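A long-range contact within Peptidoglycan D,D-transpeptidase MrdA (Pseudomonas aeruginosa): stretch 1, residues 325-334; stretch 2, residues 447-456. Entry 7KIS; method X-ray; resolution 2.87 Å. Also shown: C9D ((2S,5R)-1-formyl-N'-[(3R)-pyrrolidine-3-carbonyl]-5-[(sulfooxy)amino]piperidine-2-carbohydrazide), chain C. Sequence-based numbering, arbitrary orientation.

Stretch 1, residues 325-334: PGSTVKPAVA
Stretch 2 (447-456) ILGIGQGYMQ

The contact between residues 325-334 and 447-456 of MrdA illustrates a general principle, that two backbones can approach closely where glycines meet: the stretches pack in opposite senses at Gly-326 and Gly-451, with one hydrogen bond and apolar side chains beside it.

Stretch 1 begins as a loop, passes through a short 3-10 segment at Ser-327 and Thr-328, and continues as a helix through Lys-330 to Ala-334. Pro-325 O receives a 2.5 Å hydrogen bond from Thr-328 OG1 (chi1 p), while Val-333 N to Val-329 O, at 2.9 Å, is a helical bond. Stretch 2 begins in a weakly bonded helix, and its backbone is tied by Gly-451 N to Leu-448 O (2.9 Å) and Gln-452 N to Ile-447 O (2.8 Å), then makes a type II' turn from Gln-452 to Met-455.

The register runs in opposite senses: Gly-326 faces Gly-451 with CA atoms 4.3 Å apart, Ser-327 faces Ile-450 at 5.2 Å between CA atoms, and Val-333 CA lies 6.3 Å from Gly-449 CA. Gly-326 (phi/psi 65/-146) donates from N to Gly-451 O at 2.9 Å, with a bent N-H...O angle of 131°. Gly-451 (77/46) returns a CA-H...O contact, its CA 3.3 Å from Gly-326 O. Both residues have positive phi, which favours glycine, and at Gly-451 packing adds a second constraint: an ideal CB would lie 1.9 Å from Gly-326 O and 2.8 Å from Val-329 CG2. Gly-326 O and Ile-450 O approach to 2.8 Å, but as two acceptors they form no hydrogen bond.

Apolar groups meet beside this backbone contact. Met-455, extended with all three chi angles t, brings SD to 3.5 Å from Pro-325 CG and CE to 4.1 Å from Val-329 CG1. Val-329 (m) points toward stretch 2 and sets CG2 3.5 Å from Gly-451 CA. One helical turn on, Val-333 (t) places CG1 3.7 Å from Gly-449 O. Between them in sequence, Lys-330 (m, t, t, t) leaves sideways and brings its end to Ile-450 (p, t), with CE 3.7 Å from CG2 of that isoleucine, while its NZ is hydrogen-bonded elsewhere in the structure.

Ser-327 (m) points its CA-to-CB bond away from stretch 2, and its OG is bonded covalently to CAG of C9D at 1.4 Å. Ser-327 N also donates a weak 2.9 Å hydrogen bond to C9D OAA, and Gln-452 NE2 reaches C9D OAB in a weak one of 3.4 Å, so both stretches touch the ligand, though the covalent bond comes from stretch 1.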

# COMPACT_ATOMS: atom_id res chain seq x y z
N PRO A 325 7.55 -7.00 -6.45
CA PRO A 325 7.49 -5.55 -6.67
C PRO A 325 8.23 -5.08 -7.91
O PRO A 325 8.05 -3.91 -8.30
CB PRO A 325 8.12 -4.97 -5.40
CG PRO A 325 8.94 -6.09 -4.83
CD PRO A 325 8.24 -7.35 -5.20
N GLY A 326 9.03 -5.93 -8.54
CA GLY A 326 9.66 -5.58 -9.80
C GLY A 326 10.64 -4.44 -9.67
O GLY A 326 11.32 -4.27 -8.65
N SER A 327 10.71 -3.62 -10.72
CA SER A 327 11.66 -2.52 -10.78
C SER A 327 11.35 -1.41 -9.78
O SER A 327 12.20 -0.54 -9.58
CB SER A 327 11.69 -1.93 -12.20
OG SER A 327 12.04 -2.92 -13.15
N THR A 328 10.17 -1.42 -9.16
CA THR A 328 9.80 -0.35 -8.25
C THR A 328 10.70 -0.28 -7.02
O THR A 328 10.81 0.79 -6.41
CB THR A 328 8.34 -0.50 -7.82
OG1 THR A 328 8.18 -1.71 -7.06
CG2 THR A 328 7.42 -0.56 -9.03
N VAL A 329 11.34 -1.39 -6.63
CA VAL A 329 12.21 -1.40 -5.46
C VAL A 329 13.57 -0.76 -5.71
O VAL A 329 14.30 -0.51 -4.75
CB VAL A 329 12.50 -2.82 -4.94
CG1 VAL A 329 11.22 -3.46 -4.45
CG2 VAL A 329 13.16 -3.65 -6.02
N LYS A 330 13.93 -0.52 -6.97
CA LYS A 330 15.29 -0.09 -7.30
C LYS A 330 15.76 1.15 -6.54
O LYS A 330 16.95 1.20 -6.19
CB LYS A 330 15.40 0.11 -8.81
CG LYS A 330 15.44 -1.20 -9.59
CD LYS A 330 15.30 -0.97 -11.09
CE LYS A 330 15.38 -2.29 -11.84
NZ LYS A 330 15.71 -2.10 -13.28
N PRO A 331 14.93 2.16 -6.27
CA PRO A 331 15.41 3.26 -5.40
C PRO A 331 15.85 2.77 -4.03
O PRO A 331 16.91 3.18 -3.54
CB PRO A 331 14.19 4.19 -5.32
CG PRO A 331 13.45 3.93 -6.58
CD PRO A 331 13.60 2.47 -6.83
N ALA A 332 15.06 1.91 -3.39
CA ALA A 332 15.44 1.39 -2.08
C ALA A 332 16.68 0.52 -2.17
O ALA A 332 17.53 0.53 -1.26
CB ALA A 332 14.27 0.61 -1.47
N VAL A 333 16.82 -0.25 -3.25
CA VAL A 333 18.03 -1.06 -3.43
C VAL A 333 19.24 -0.15 -3.62
O VAL A 333 20.32 -0.44 -3.09
CB VAL A 333 17.85 -2.02 -4.62
CG1 VAL A 333 19.09 -2.88 -4.81
CG2 VAL A 333 16.62 -2.88 -4.42
N ALA A 334 19.07 0.95 -4.35
CA ALA A 334 20.17 1.90 -4.52
C ALA A 334 20.60 2.49 -3.19
O ALA A 334 21.80 2.66 -2.93
CB ALA A 334 19.76 3.00 -5.49
N ILE A 447 18.72 -11.21 -8.96
CA ILE A 447 17.32 -11.04 -9.31
C ILE A 447 16.60 -10.21 -8.25
O ILE A 447 15.61 -9.53 -8.55
CB ILE A 447 16.64 -12.41 -9.52
CG1 ILE A 447 16.58 -13.19 -8.21
CG2 ILE A 447 17.37 -13.20 -10.60
CD1 ILE A 447 16.24 -14.66 -8.39
N LEU A 448 17.09 -10.24 -7.01
CA LEU A 448 16.49 -9.42 -5.96
C LEU A 448 16.86 -7.95 -6.13
O LEU A 448 16.09 -7.07 -5.72
CB LEU A 448 16.93 -9.93 -4.59
CG LEU A 448 16.03 -11.00 -3.98
CD1 LEU A 448 16.67 -11.59 -2.74
CD2 LEU A 448 14.67 -10.42 -3.65
N GLY A 449 18.03 -7.67 -6.71
CA GLY A 449 18.43 -6.29 -6.94
C GLY A 449 17.48 -5.52 -7.84
O GLY A 449 17.46 -4.29 -7.78
N ILE A 450 16.71 -6.22 -8.66
CA ILE A 450 15.70 -5.60 -9.50
C ILE A 450 14.29 -6.02 -9.07
O ILE A 450 13.34 -5.87 -9.83
CB ILE A 450 15.95 -5.89 -10.98
CG1 ILE A 450 15.85 -7.39 -11.27
CG2 ILE A 450 17.31 -5.36 -11.41
CD1 ILE A 450 15.86 -7.72 -12.75
N GLY A 451 14.15 -6.56 -7.85
CA GLY A 451 12.85 -6.85 -7.29
C GLY A 451 12.17 -8.10 -7.81
O GLY A 451 10.98 -8.07 -8.13
N GLN A 452 12.91 -9.20 -7.91
CA GLN A 452 12.31 -10.45 -8.38
C GLN A 452 12.64 -11.61 -7.45
O GLN A 452 12.87 -11.42 -6.25
CB GLN A 452 12.78 -10.76 -9.80
CG GLN A 452 11.81 -10.29 -10.86
CD GLN A 452 12.50 -9.67 -12.06
OE1 GLN A 452 13.67 -9.95 -12.32
NE2 GLN A 452 11.78 -8.81 -12.78
N GLY A 453 12.65 -12.83 -8.00
CA GLY A 453 12.86 -14.01 -7.19
C GLY A 453 11.62 -14.39 -6.41
O GLY A 453 10.50 -14.31 -6.92
N TYR A 454 11.82 -14.81 -5.16
CA TYR A 454 10.71 -15.18 -4.28
C TYR A 454 10.15 -13.99 -3.51
O TYR A 454 9.26 -14.18 -2.67
CB TYR A 454 11.16 -16.26 -3.30
CG TYR A 454 12.03 -17.33 -3.93
CD1 TYR A 454 11.48 -18.29 -4.76
CD2 TYR A 454 13.40 -17.36 -3.69
CE1 TYR A 454 12.27 -19.27 -5.34
CE2 TYR A 454 14.20 -18.33 -4.27
CZ TYR A 454 13.63 -19.28 -5.09
OH TYR A 454 14.42 -20.25 -5.67
N MET A 455 10.63 -12.78 -3.77
CA MET A 455 10.21 -11.62 -2.99
C MET A 455 8.74 -11.33 -3.20
O MET A 455 8.25 -11.30 -4.33
CB MET A 455 11.05 -10.40 -3.37
CG MET A 455 10.80 -9.19 -2.48
SD MET A 455 11.57 -7.68 -3.11
CE MET A 455 11.33 -6.57 -1.73
N GLN A 456 8.03 -11.12 -2.09
CA GLN A 456 6.60 -10.83 -2.10
C GLN A 456 6.35 -9.51 -1.38
O GLN A 456 6.93 -9.26 -0.31
CB GLN A 456 5.80 -11.95 -1.43
CG GLN A 456 6.10 -13.34 -1.97
CD GLN A 456 4.90 -13.96 -2.66
OE1 GLN A 456 4.07 -13.26 -3.24
NE2 GLN A 456 4.80 -15.28 -2.59
OAF C9D C . 7.40 1.05 -16.96
SAY C9D C . 8.56 0.24 -17.54
OAD C9D C . 8.07 -0.67 -18.64
OAE C9D C . 9.45 1.34 -18.07
OAR C9D C . 9.34 -0.65 -16.33
NAQ C9D C . 10.75 -0.66 -16.62
CAU C9D C . 11.21 -2.05 -17.00
CAJ C9D C . 10.02 -2.91 -17.21
CB C9D C . 10.36 -4.34 -17.40
CAM C9D C . 12.16 -2.59 -15.93
N C9D C . 11.71 -3.88 -15.30
CAG C9D C . 11.39 -3.90 -13.87
OAA C9D C . 10.52 -4.60 -13.46
CA C9D C . 11.06 -4.93 -16.18
C C9D C . 12.11 -5.92 -16.67
O C9D C . 11.78 -6.76 -17.43
NAP C9D C . 13.52 -5.83 -16.24
NAO C9D C . 14.42 -6.80 -16.76
CAS C9D C . 14.24 -8.21 -16.45
OAB C9D C . 13.35 -8.56 -15.75
CAV C9D C . 15.23 -9.28 -17.06
CAI C9D C . 15.44 -8.92 -18.57
CAH C9D C . 14.62 -10.01 -19.38
NAN C9D C . 14.59 -11.08 -18.56
CAL C9D C . 14.63 -10.50 -17.03